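Long-range contacts in alcohol dehydrogenase (Thermus sp., PDB 4CPD), which probably catalyses the NAD-dependent oxidation of alcohols and the reverse reduction, as a zinc-containing member of the medium-chain reductases: residues A3-N8 against G54-H59; E10-K15 against E325-Y330; G47-L52 against P113-L118; H59-Q64 against G107-G112. All coordinates share one frame; numbering follows the deposited sequence.

Interaction 1: A3-N8 against G54-H59. With ZN (zinc ion), chain E.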
loop_
_atom_site.group_PDB
_atom_site.type_symbol
_atom_site.label_atom_id
_atom_site.label_comp_id
_atom_site.label_asym_id
_atom_site.label_seq_id
_atom_site.Cartn_x
_atom_site.Cartn_y
_atom_site.Cartn_z
ATOM N N ALA A 3 -30.476 -20.790 19.136
ATOM C CA ALA A 3 -29.259 -20.052 18.821
ATOM C C ALA A 3 -28.016 -20.793 19.286
ATOM O O ALA A 3 -28.008 -21.389 20.351
ATOM C CB ALA A 3 -29.305 -18.680 19.459
ATOM N N VAL A 4 -26.950 -20.745 18.493
ATOM C CA VAL A 4 -25.657 -21.326 18.900
ATOM C C VAL A 4 -24.969 -20.351 19.840
ATOM O O VAL A 4 -24.866 -19.168 19.507
ATOM C CB VAL A 4 -24.721 -21.518 17.703
ATOM C CG1 VAL A 4 -23.421 -22.151 18.140
ATOM C CG2 VAL A 4 -25.372 -22.354 16.621
ATOM N N VAL A 5 -24.497 -20.828 20.995
ATOM C CA VAL A 5 -23.790 -19.960 21.956
ATOM C C VAL A 5 -22.446 -20.548 22.359
ATOM O O VAL A 5 -22.268 -21.765 22.371
ATOM C CB VAL A 5 -24.615 -19.695 23.251
ATOM C CG1 VAL A 5 -26.040 -19.300 22.931
ATOM C CG2 VAL A 5 -24.634 -20.918 24.148
ATOM N N PHE A 6 -21.520 -19.662 22.715
ATOM C CA PHE A 6 -20.213 -20.034 23.280
ATOM C C PHE A 6 -20.426 -20.518 24.733
ATOM O O PHE A 6 -21.293 -19.982 25.459
ATOM C CB PHE A 6 -19.325 -18.780 23.222
ATOM C CG PHE A 6 -17.917 -18.958 23.721
ATOM C CD1 PHE A 6 -16.944 -19.513 22.906
ATOM C CD2 PHE A 6 -17.543 -18.474 24.974
ATOM C CE1 PHE A 6 -15.631 -19.651 23.350
ATOM C CE2 PHE A 6 -16.234 -18.603 25.418
ATOM C CZ PHE A 6 -15.274 -19.194 24.605
ATOM N N GLU A 7 -19.680 -21.546 25.148
ATOM C CA GLU A 7 -19.683 -21.969 26.563
ATOM C C GLU A 7 -18.312 -21.797 27.220
ATOM O O GLU A 7 -18.201 -21.176 28.279
ATOM C CB GLU A 7 -20.177 -23.406 26.695
ATOM C CG GLU A 7 -21.655 -23.549 26.361
ATOM C CD GLU A 7 -22.310 -24.801 26.957
ATOM O OE1 GLU A 7 -21.666 -25.888 26.983
ATOM O OE2 GLU A 7 -23.480 -24.692 27.398
ATOM N N ASN A 8 -17.280 -22.337 26.573
ATOM C CA ASN A 8 -15.879 -22.114 26.959
ATOM C C ASN A 8 -14.966 -22.473 25.782
ATOM O O ASN A 8 -15.434 -22.949 24.766
ATOM C CB ASN A 8 -15.507 -22.911 28.228
ATOM C CG ASN A 8 -15.931 -24.365 28.151
ATOM O OD1 ASN A 8 -15.280 -25.181 27.490
ATOM N ND2 ASN A 8 -17.030 -24.702 28.830
ATOM N N GLY A 54 -22.564 -17.815 26.899
ATOM C CA GLY A 54 -23.952 -17.496 26.569
ATOM C C GLY A 54 -24.119 -16.475 25.441
ATOM O O GLY A 54 -25.240 -16.072 25.134
ATOM N N SER A 55 -23.013 -16.027 24.840
ATOM C CA SER A 55 -23.077 -15.115 23.715
ATOM C C SER A 55 -23.424 -15.902 22.453
ATOM O O SER A 55 -22.858 -16.977 22.199
ATOM C CB SER A 55 -21.731 -14.424 23.512
ATOM O OG SER A 55 -21.311 -13.676 24.636
ATOM N N VAL A 56 -24.343 -15.359 21.664
ATOM C CA VAL A 56 -24.684 -15.930 20.372
ATOM C C VAL A 56 -23.599 -15.650 19.296
ATOM O O VAL A 56 -23.224 -14.497 19.053
ATOM C CB VAL A 56 -26.028 -15.358 19.881
ATOM C CG1 VAL A 56 -26.403 -15.936 18.511
ATOM C CG2 VAL A 56 -27.128 -15.644 20.900
ATOM N N LEU A 57 -23.118 -16.705 18.641
ATOM C CA LEU A 57 -22.006 -16.594 17.697
ATOM C C LEU A 57 -22.464 -16.401 16.254
ATOM O O LEU A 57 -23.648 -16.549 15.948
ATOM C CB LEU A 57 -21.132 -17.844 17.780
ATOM C CG LEU A 57 -20.502 -18.116 19.154
ATOM C CD1 LEU A 57 -19.662 -19.388 19.113
ATOM C CD2 LEU A 57 -19.626 -16.966 19.606
ATOM N N GLY A 58 -21.510 -16.060 15.383
ATOM C CA GLY A 58 -21.721 -16.042 13.927
ATOM C C GLY A 58 -21.977 -14.669 13.320
ATOM O O GLY A 58 -22.640 -13.816 13.933
ATOM N N HIS A 59 -21.431 -14.442 12.120
ATOM C CA HIS A 59 -21.614 -13.176 11.412
ATOM C C HIS A 59 -21.872 -13.361 9.910
ATOM O O HIS A 59 -21.865 -12.382 9.148
ATOM C CB HIS A 59 -20.370 -12.325 11.608
ATOM C CG HIS A 59 -19.119 -13.063 11.306
ATOM N ND1 HIS A 59 -18.384 -13.682 12.292
ATOM C CD2 HIS A 59 -18.511 -13.345 10.134
ATOM C CE1 HIS A 59 -17.355 -14.292 11.737
ATOM N NE2 HIS A 59 -17.416 -14.108 10.428
HETATM ZN ZN ZN E . -16.076 -14.179 8.609
HETATM O O HOH W 1 -14.504 -12.308 9.009
#
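Val5 and Val56 form a single beta bridge, as a non-hydrogen-bonded antiparallel pair, between strand 2-8 and the loop before strand 60-68, although the two stretches run at 104° to each other overall. Leu57 N donates to Val4 O (3.1 Å) and Phe6 N donates to Ser55 O (3.0 Å), the bonds lying on either side of the bridge. A third bond runs from Gly54 N to Phe6 O (2.9 Å), where Gly54 takes a positive phi that suits a residue without a side chain. Small and branched residues pack the flanks: Val56 CG2 meets Ala3 CB at 4.0 Å, and Val56 CG1 touches Val4 O. On Leu57, CG lies anti to the carbonyl carbon (chi1 -60°), and CD2 reaches Phe6 CB at 4.1 Å. Leu57 also meets Val12, Leu44 and Tyr330, so a branched apolar side chain suits the place. An alanine here would keep the backbone bond to Val4 O but would probably open a gap beside Phe6 CB and Val12, where CD1 and CD2 had packed. Two residues on, His59 binds zinc together with Cys38 and Asp152, so the arrangement anchors the N-terminal strand to the loop that leads into the first zinc site of a zinc-containing alcohol dehydrogenase.

Interaction 2: E10-K15 against E325-Y330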
loop_
_atom_site.group_PDB
_atom_site.type_symbol
_atom_site.label_atom_id
_atom_site.label_comp_id
_atom_site.label_asym_id
_atom_site.label_seq_id
_atom_site.Cartn_x
_atom_site.Cartn_y
_atom_site.Cartn_z
ATOM N N GLU A 10 -13.271 -24.020 23.024
ATOM C CA GLU A 10 -13.518 -25.264 22.234
ATOM C C GLU A 10 -14.821 -26.002 22.572
ATOM O O GLU A 10 -14.996 -27.159 22.214
ATOM C CB GLU A 10 -12.321 -26.234 22.309
ATOM C CG GLU A 10 -11.096 -25.655 23.026
ATOM C CD GLU A 10 -9.770 -25.884 22.329
ATOM O OE1 GLU A 10 -9.723 -26.451 21.214
ATOM O OE2 GLU A 10 -8.759 -25.470 22.919
ATOM N N ARG A 11 -15.728 -25.319 23.251
ATOM C CA ARG A 11 -17.055 -25.837 23.513
ATOM C C ARG A 11 -18.107 -24.807 23.050
ATOM O O ARG A 11 -17.974 -23.594 23.242
ATOM C CB ARG A 11 -17.253 -26.187 25.002
ATOM C CG ARG A 11 -18.627 -26.797 25.318
ATOM C CD ARG A 11 -18.589 -27.758 26.498
ATOM N NE ARG A 11 -17.590 -28.810 26.269
ATOM C CZ ARG A 11 -17.835 -30.064 25.875
ATOM N NH1 ARG A 11 -19.078 -30.505 25.661
ATOM N NH2 ARG A 11 -16.809 -30.900 25.706
ATOM N N VAL A 12 -19.176 -25.329 22.469
ATOM C CA VAL A 12 -20.226 -24.539 21.882
ATOM C C VAL A 12 -21.475 -25.408 21.876
ATOM O O VAL A 12 -21.378 -26.629 21.711
ATOM C CB VAL A 12 -19.795 -24.134 20.473
ATOM C CG1 VAL A 12 -20.797 -24.549 19.419
ATOM C CG2 VAL A 12 -19.512 -22.652 20.429
ATOM N N ALA A 13 -22.638 -24.790 22.057
ATOM C CA ALA A 13 -23.902 -25.539 22.203
ATOM C C ALA A 13 -25.089 -24.708 21.745
ATOM O O ALA A 13 -25.022 -23.476 21.736
ATOM C CB ALA A 13 -24.096 -25.959 23.656
ATOM N N VAL A 14 -26.179 -25.367 21.373
ATOM C CA VAL A 14 -27.363 -24.612 20.926
ATOM C C VAL A 14 -28.435 -24.599 22.035
ATOM O O VAL A 14 -28.931 -25.653 22.460
ATOM C CB VAL A 14 -27.880 -25.050 19.516
ATOM C CG1 VAL A 14 -26.824 -25.880 18.784
ATOM C CG2 VAL A 14 -29.212 -25.791 19.558
ATOM N N LYS A 15 -28.741 -23.393 22.517
ATOM C CA LYS A 15 -29.622 -23.190 23.659
ATOM C C LYS A 15 -30.806 -22.311 23.273
ATOM O O LYS A 15 -30.826 -21.695 22.217
ATOM C CB LYS A 15 -28.836 -22.549 24.825
ATOM N N GLU A 325 -26.964 -29.229 14.898
ATOM C CA GLU A 325 -25.720 -29.971 14.696
ATOM C C GLU A 325 -24.508 -29.069 14.539
ATOM O O GLU A 325 -23.419 -29.527 14.143
ATOM C CB GLU A 325 -25.849 -30.905 13.501
ATOM C CG GLU A 325 -26.892 -32.001 13.702
ATOM C CD GLU A 325 -26.809 -33.072 12.636
ATOM O OE1 GLU A 325 -25.704 -33.638 12.458
ATOM O OE2 GLU A 325 -27.843 -33.343 11.983
ATOM N N ALA A 326 -24.684 -27.800 14.902
ATOM C CA ALA A 326 -23.589 -26.819 14.917
ATOM C C ALA A 326 -22.293 -27.252 15.635
ATOM O O ALA A 326 -21.210 -27.107 15.092
ATOM C CB ALA A 326 -24.076 -25.501 15.487
ATOM N N PRO A 327 -22.397 -27.778 16.858
ATOM C CA PRO A 327 -21.156 -28.199 17.516
ATOM C C PRO A 327 -20.353 -29.215 16.716
ATOM O O PRO A 327 -19.130 -29.135 16.726
ATOM C CB PRO A 327 -21.635 -28.803 18.838
ATOM C CG PRO A 327 -22.980 -28.201 19.065
ATOM C CD PRO A 327 -23.581 -27.981 17.711
ATOM N N ARG A 328 -21.025 -30.144 16.030
ATOM C CA ARG A 328 -20.349 -31.047 15.088
ATOM C C ARG A 328 -19.672 -30.187 13.976
ATOM O O ARG A 328 -18.488 -30.365 13.631
ATOM C CB ARG A 328 -21.349 -32.082 14.520
ATOM C CG ARG A 328 -20.731 -33.275 13.768
ATOM C CD ARG A 328 -21.745 -34.378 13.436
ATOM N N GLY A 329 -20.416 -29.215 13.461
ATOM C CA GLY A 329 -19.918 -28.361 12.384
ATOM C C GLY A 329 -18.601 -27.708 12.733
ATOM O O GLY A 329 -17.645 -27.727 11.953
ATOM N N TYR A 330 -18.566 -27.132 13.923
ATOM C CA TYR A 330 -17.385 -26.468 14.419
ATOM C C TYR A 330 -16.223 -27.453 14.523
ATOM O O TYR A 330 -15.100 -27.121 14.146
ATOM C CB TYR A 330 -17.669 -25.816 15.777
ATOM C CG TYR A 330 -18.188 -24.370 15.730
ATOM C CD1 TYR A 330 -19.510 -24.079 15.474
ATOM C CD2 TYR A 330 -17.349 -23.314 16.003
ATOM C CE1 TYR A 330 -19.970 -22.775 15.461
ATOM C CE2 TYR A 330 -17.803 -22.012 16.004
ATOM C CZ TYR A 330 -19.115 -21.745 15.726
ATOM O OH TYR A 330 -19.524 -20.417 15.720
#
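Val12 and Val14 rest on Ala326, Pro327 and Tyr330 in the first turns of helix 326-334, so that one arm of the beta-hairpin made by strands 2-8 and 11-16 packs on a helix. The strand and helix axes approach to 7.9 Å and run nearly antiparallel, at 156°. Alternate strand residues face the helix, and both are valines, whose short branched side chains fill the interface without carrying polar groups into it. The helix starts after Glu325, at the N-cap position, whose carbonyl oxygen takes the amide of Gly329. Ala326 follows with its CB 4.3 Å from Val14 CG1; its methyl also meets Val4 of the other hairpin strand, a place suited to a small residue. Pro327 is well suited to the first turn, where a backbone nitrogen needs no partner within the helix. Its ring lies across Val14, the two side chains at about a right angle, with Pro327 CD 4.0 Å from Val14 CG1. The tip of the same ring approaches the strand backbone, Pro327 CG lying 3.5 Å from Val12 O. One turn farther on, the amide of Tyr330 bonds to the carbonyl oxygen of Ala326, and that oxygen also lies at the edge of the tyrosine ring, in its plane. At the far end of the ring, Tyr330 OH is hydrogen-bonded to Gln122 OE1. Val12 crosses Tyr330 at about a right angle and sets CG1 over one ring face, toward the rim, 4.2 Å from Tyr330 CD1.

Interaction 3: G47-L52 against P113-L118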
loop_
_atom_site.group_PDB
_atom_site.type_symbol
_atom_site.label_atom_id
_atom_site.label_comp_id
_atom_site.label_asym_id
_atom_site.label_seq_id
_atom_site.Cartn_x
_atom_site.Cartn_y
_atom_site.Cartn_z
ATOM N N GLY A 47 -10.333 -19.317 21.903
ATOM C CA GLY A 47 -10.089 -18.276 22.901
ATOM C C GLY A 47 -9.091 -17.192 22.541
ATOM O O GLY A 47 -8.622 -16.449 23.415
ATOM N N LYS A 48 -8.783 -17.103 21.244
ATOM C CA LYS A 48 -7.901 -16.070 20.670
ATOM C C LYS A 48 -8.612 -14.703 20.706
ATOM O O LYS A 48 -7.990 -13.655 20.553
ATOM C CB LYS A 48 -7.562 -16.426 19.201
ATOM C CG LYS A 48 -6.085 -16.540 18.822
ATOM C CD LYS A 48 -5.602 -17.995 18.880
ATOM C CE LYS A 48 -4.712 -18.386 17.707
ATOM N NZ LYS A 48 -5.492 -18.512 16.440
ATOM N N ILE A 49 -9.930 -14.734 20.870
ATOM C CA ILE A 49 -10.755 -13.533 20.919
ATOM C C ILE A 49 -11.711 -13.655 22.126
ATOM O O ILE A 49 -12.321 -14.726 22.345
ATOM C CB ILE A 49 -11.598 -13.386 19.623
ATOM C CG1 ILE A 49 -10.704 -13.353 18.357
ATOM C CG2 ILE A 49 -12.505 -12.165 19.711
ATOM C CD1 ILE A 49 -10.017 -12.037 18.059
ATOM N N PRO A 50 -11.847 -12.570 22.921
ATOM C CA PRO A 50 -12.625 -12.684 24.139
ATOM C C PRO A 50 -14.135 -12.690 23.905
ATOM O O PRO A 50 -14.683 -11.787 23.246
ATOM C CB PRO A 50 -12.240 -11.426 24.934
ATOM C CG PRO A 50 -11.197 -10.718 24.151
ATOM C CD PRO A 50 -11.299 -11.213 22.760
ATOM N N VAL A 51 -14.788 -13.705 24.463
ATOM C CA VAL A 51 -16.224 -13.870 24.355
ATOM C C VAL A 51 -16.739 -14.278 25.732
ATOM O O VAL A 51 -16.125 -15.115 26.404
ATOM C CB VAL A 51 -16.594 -15.009 23.381
ATOM C CG1 VAL A 51 -18.069 -14.945 23.038
ATOM C CG2 VAL A 51 -15.775 -14.951 22.120
ATOM N N LEU A 52 -17.884 -13.718 26.121
ATOM C CA LEU A 52 -18.587 -14.102 27.356
ATOM C C LEU A 52 -19.451 -15.337 27.059
ATOM O O LEU A 52 -20.088 -15.437 26.008
ATOM C CB LEU A 52 -19.499 -12.973 27.856
ATOM C CG LEU A 52 -18.968 -11.726 28.566
ATOM C CD1 LEU A 52 -17.476 -11.561 28.344
ATOM C CD2 LEU A 52 -19.721 -10.465 28.100
ATOM N N PRO A 113 -17.396 -8.621 23.115
ATOM C CA PRO A 113 -17.432 -7.224 23.539
ATOM C C PRO A 113 -16.324 -6.327 22.980
ATOM O O PRO A 113 -16.481 -5.117 22.986
ATOM C CB PRO A 113 -17.333 -7.319 25.065
ATOM C CG PRO A 113 -16.595 -8.583 25.322
ATOM C CD PRO A 113 -16.923 -9.519 24.189
ATOM N N MET A 114 -15.235 -6.882 22.461
ATOM C CA MET A 114 -14.206 -6.020 21.831
ATOM C C MET A 114 -14.566 -5.516 20.431
ATOM O O MET A 114 -13.875 -4.664 19.875
ATOM C CB MET A 114 -12.832 -6.701 21.862
ATOM C CG MET A 114 -12.278 -6.736 23.277
ATOM S SD MET A 114 -12.014 -5.051 23.875
ATOM C CE MET A 114 -13.467 -4.653 24.865
ATOM N N PHE A 115 -15.670 -6.031 19.890
ATOM C CA PHE A 115 -16.145 -5.716 18.543
ATOM C C PHE A 115 -17.639 -5.398 18.528
ATOM O O PHE A 115 -18.398 -5.947 17.730
ATOM C CB PHE A 115 -15.842 -6.882 17.620
ATOM C CG PHE A 115 -14.381 -7.139 17.465
ATOM C CD1 PHE A 115 -13.656 -6.460 16.514
ATOM C CD2 PHE A 115 -13.727 -8.047 18.296
ATOM C CE1 PHE A 115 -12.307 -6.690 16.367
ATOM C CE2 PHE A 115 -12.381 -8.280 18.156
ATOM C CZ PHE A 115 -11.670 -7.600 17.185
ATOM N N GLY A 116 -18.052 -4.514 19.430
ATOM C CA GLY A 116 -19.387 -3.935 19.391
ATOM C C GLY A 116 -20.400 -4.670 20.235
ATOM O O GLY A 116 -21.545 -4.226 20.351
ATOM N N ASN A 117 -19.988 -5.807 20.801
ATOM C CA ASN A 117 -20.857 -6.602 21.677
ATOM C C ASN A 117 -22.226 -6.876 21.035
ATOM O O ASN A 117 -23.265 -6.462 21.551
ATOM C CB ASN A 117 -21.018 -5.871 23.012
ATOM C CG ASN A 117 -21.408 -6.800 24.159
ATOM O OD1 ASN A 117 -21.066 -7.994 24.202
ATOM N ND2 ASN A 117 -22.127 -6.244 25.104
ATOM N N LEU A 118 -22.196 -7.560 19.894
ATOM C CA LEU A 118 -23.381 -7.762 19.067
ATOM C C LEU A 118 -23.776 -9.209 19.131
ATOM O O LEU A 118 -22.929 -10.098 19.112
ATOM C CB LEU A 118 -23.087 -7.381 17.618
ATOM C CG LEU A 118 -22.982 -5.878 17.316
ATOM C CD1 LEU A 118 -22.159 -5.641 16.065
ATOM C CD2 LEU A 118 -24.361 -5.248 17.162
HETATM O O HOH W 2 -14.631 -9.481 21.936
#
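Pro50 and Met114 are joined by a water that links the two loops through their backbones. It donates to Pro50 O at 2.7 Å and accepts from Met114 N, also at 2.7 Å. Proline lacks an amide hydrogen, but its carbonyl oxygen is a good acceptor, and the water spans what the main chains, with Pro50 CA and Met114 CA 7.2 Å apart, do not bridge directly. Pro113 also brings its CD close to Pro50 O. The remaining side-chain contacts are apolar. The two proline rings serve as rigid surfaces: Pro50 CG touches Met114 CG at 4.2 Å, and Pro113 CG meets Leu52 CD1 at 4.3 Å. Toward the other end, Ile49 and Phe115 cross at about a right angle, and Ile49 CG2 comes within 4.2 Å of Phe115 CE2. That methyl lies anti to the backbone N of Ile49, while CG1 is anti to the carbonyl carbon (chi1 -57°). The Phe115 ring is further engaged edge-to-face with Tyr111, which Ile49 also touches. The side chain of Ile49 is about 6 Å from that of Val268, an NAD-binding residue. The pairing thus joins two surface loops of the GroES-like domain close to the cofactor cleft, the usual location of the active site in medium-chain dehydrogenases.

Interaction 4: H59-Q64 against G107-G112. With ZN (zinc ion), chain E.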
loop_
_atom_site.group_PDB
_atom_site.type_symbol
_atom_site.label_atom_id
_atom_site.label_comp_id
_atom_site.label_asym_id
_atom_site.label_seq_id
_atom_site.Cartn_x
_atom_site.Cartn_y
_atom_site.Cartn_z
ATOM N N HIS A 59 -21.431 -14.442 12.120
ATOM C CA HIS A 59 -21.614 -13.176 11.412
ATOM C C HIS A 59 -21.872 -13.361 9.910
ATOM O O HIS A 59 -21.865 -12.382 9.148
ATOM C CB HIS A 59 -20.370 -12.325 11.608
ATOM C CG HIS A 59 -19.119 -13.063 11.306
ATOM N ND1 HIS A 59 -18.384 -13.682 12.292
ATOM C CD2 HIS A 59 -18.511 -13.345 10.134
ATOM C CE1 HIS A 59 -17.355 -14.292 11.737
ATOM N NE2 HIS A 59 -17.416 -14.108 10.428
ATOM N N GLU A 60 -22.075 -14.610 9.488
ATOM C CA GLU A 60 -22.454 -14.904 8.125
ATOM C C GLU A 60 -23.943 -15.321 8.034
ATOM O O GLU A 60 -24.331 -16.296 8.669
ATOM C CB GLU A 60 -21.614 -16.027 7.623
ATOM C CG GLU A 60 -20.157 -15.707 7.362
ATOM C CD GLU A 60 -19.414 -16.984 7.003
ATOM O OE1 GLU A 60 -19.241 -17.849 7.877
ATOM O OE2 GLU A 60 -19.021 -17.170 5.847
ATOM N N PHE A 61 -24.750 -14.576 7.262
ATOM C CA PHE A 61 -26.166 -14.870 7.156
ATOM C C PHE A 61 -26.821 -14.455 5.853
ATOM O O PHE A 61 -26.377 -13.533 5.158
ATOM C CB PHE A 61 -26.908 -14.174 8.273
ATOM C CG PHE A 61 -26.974 -12.686 8.117
ATOM C CD1 PHE A 61 -25.912 -11.902 8.462
ATOM C CD2 PHE A 61 -28.098 -12.088 7.624
ATOM C CE1 PHE A 61 -25.966 -10.534 8.310
ATOM C CE2 PHE A 61 -28.176 -10.718 7.467
ATOM C CZ PHE A 61 -27.105 -9.937 7.802
ATOM N N VAL A 62 -27.907 -15.149 5.556
ATOM C CA VAL A 62 -28.893 -14.717 4.565
ATOM C C VAL A 62 -30.265 -15.089 5.109
ATOM O O VAL A 62 -30.429 -16.138 5.737
ATOM C CB VAL A 62 -28.649 -15.383 3.179
ATOM C CG1 VAL A 62 -28.530 -16.894 3.320
ATOM C CG2 VAL A 62 -29.734 -14.968 2.176
ATOM N N GLY A 63 -31.247 -14.240 4.880
ATOM C CA GLY A 63 -32.578 -14.507 5.417
ATOM C C GLY A 63 -33.620 -13.558 4.918
ATOM O O GLY A 63 -33.419 -12.881 3.932
ATOM N N GLN A 64 -34.742 -13.516 5.618
ATOM C CA GLN A 64 -35.872 -12.614 5.277
ATOM C C GLN A 64 -36.202 -11.639 6.396
ATOM O O GLN A 64 -36.092 -11.959 7.594
ATOM C CB GLN A 64 -37.126 -13.411 5.001
ATOM C CG GLN A 64 -37.078 -14.188 3.715
ATOM C CD GLN A 64 -38.294 -15.080 3.556
ATOM O OE1 GLN A 64 -38.435 -16.073 4.274
ATOM N NE2 GLN A 64 -39.187 -14.723 2.629
ATOM N N GLY A 107 -18.772 -2.534 14.486
ATOM C CA GLY A 107 -18.733 -3.814 15.204
ATOM C C GLY A 107 -18.884 -4.989 14.274
ATOM O O GLY A 107 -19.148 -4.805 13.108
ATOM N N VAL A 108 -18.722 -6.193 14.808
ATOM C CA VAL A 108 -18.898 -7.439 14.071
ATOM C C VAL A 108 -19.865 -8.295 14.839
ATOM O O VAL A 108 -19.674 -8.535 16.017
ATOM C CB VAL A 108 -17.592 -8.248 13.994
ATOM C CG1 VAL A 108 -17.798 -9.535 13.224
ATOM C CG2 VAL A 108 -16.493 -7.417 13.366
ATOM N N TYR A 109 -20.885 -8.799 14.160
ATOM C CA TYR A 109 -21.885 -9.670 14.805
ATOM C C TYR A 109 -21.217 -10.857 15.488
ATOM O O TYR A 109 -20.298 -11.455 14.948
ATOM C CB TYR A 109 -22.907 -10.236 13.792
ATOM C CG TYR A 109 -23.703 -9.216 13.025
ATOM C CD1 TYR A 109 -24.727 -8.499 13.629
ATOM C CD2 TYR A 109 -23.449 -8.986 11.679
ATOM C CE1 TYR A 109 -25.453 -7.548 12.922
ATOM C CE2 TYR A 109 -24.188 -8.060 10.953
ATOM C CZ TYR A 109 -25.170 -7.348 11.576
ATOM O OH TYR A 109 -25.854 -6.448 10.823
ATOM N N GLY A 110 -21.726 -11.204 16.658
ATOM C CA GLY A 110 -21.323 -12.413 17.350
ATOM C C GLY A 110 -19.824 -12.546 17.532
ATOM O O GLY A 110 -19.283 -13.672 17.472
ATOM N N TYR A 111 -19.152 -11.412 17.760
ATOM C CA TYR A 111 -17.708 -11.427 17.911
ATOM C C TYR A 111 -17.239 -10.842 19.271
ATOM O O TYR A 111 -16.062 -10.478 19.459
ATOM C CB TYR A 111 -17.042 -10.753 16.698
ATOM C CG TYR A 111 -15.817 -11.508 16.232
ATOM C CD1 TYR A 111 -15.939 -12.739 15.633
ATOM C CD2 TYR A 111 -14.554 -10.982 16.405
ATOM C CE1 TYR A 111 -14.825 -13.437 15.198
ATOM C CE2 TYR A 111 -13.431 -11.667 15.995
ATOM C CZ TYR A 111 -13.573 -12.903 15.399
ATOM O OH TYR A 111 -12.475 -13.619 14.991
ATOM N N GLY A 112 -18.155 -10.812 20.231
ATOM C CA GLY A 112 -17.804 -10.475 21.597
ATOM C C GLY A 112 -17.665 -8.987 21.855
ATOM O O GLY A 112 -17.779 -8.182 20.937
HETATM ZN ZN ZN E . -16.076 -14.179 8.609
HETATM O O HOH W 1 -14.504 -12.308 9.009
#
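His59 packs its CB against Tyr109, and its ring reaches the zinc. Its CG sits between the backbone N and the carbonyl carbon (chi1 50°), and the side chain carries NE2 to 2.3 Å from the zinc ion. Tyr109 O lies near the imidazole plane at the ring's edge, 3.5 Å from His59 CB, while Tyr109 CB packs at 3.9 Å from His59 CB. Val108 adds a methyl, with CG1 4.1 Å from His59 CB. The ring of Tyr111 stands obliquely to the imidazole, planes at 75° and centroids 6.0 Å apart, and its OH is held by the carbonyl oxygen of Ser40. Farther along the strand, Phe61 and Tyr109 form an offset edge-to-face pair: the edge of Phe61 points toward the face of Tyr109, the planes are at 87°, and Phe61 CE1 is 4.0 Å from Tyr109 CE2. The side chain of Leu126 touches those of both. Flat aromatic rings suit Phe61 and Tyr109 in this buried seam, one giving an edge and the other a face. Tyr109 and Tyr111 flank Gly110 in a type II turn from Val108 to Tyr111, where Gly110, third in the turn, has the positive phi that favours glycine. The arrangement packs the turn 108-111 of the GroES-like domain against a zinc ligand: His59, Cys38, Asp152 and a water surround the metal, consistent with the catalytic zinc site of the family.

How the interactions relate
From the N terminus, strand 2-8 turns back into strand 11-16, and the two form a hairpin by which interactions 1 and 2 touch. Interaction 1 closes the first loop, at 54-59, and interaction 2 the longest, at 325-330; their segments alternate, so the two loops cross. Interaction 1 also crosses interaction 3, which opens at 47-52 and closes at 113-118. Interaction 4 starts at His59, where interaction 1 ends, and lies nested within interaction 3; both lie inside the loop of interaction 2. Backbone bonds Leu118 O to Gly110 N and Phe115 O to Val108 N join interactions 3 and 4. Together they tie hairpin, helix 326-334 and GroES-like loops into one region, interactions 1 and 4 sharing zinc ligand His59.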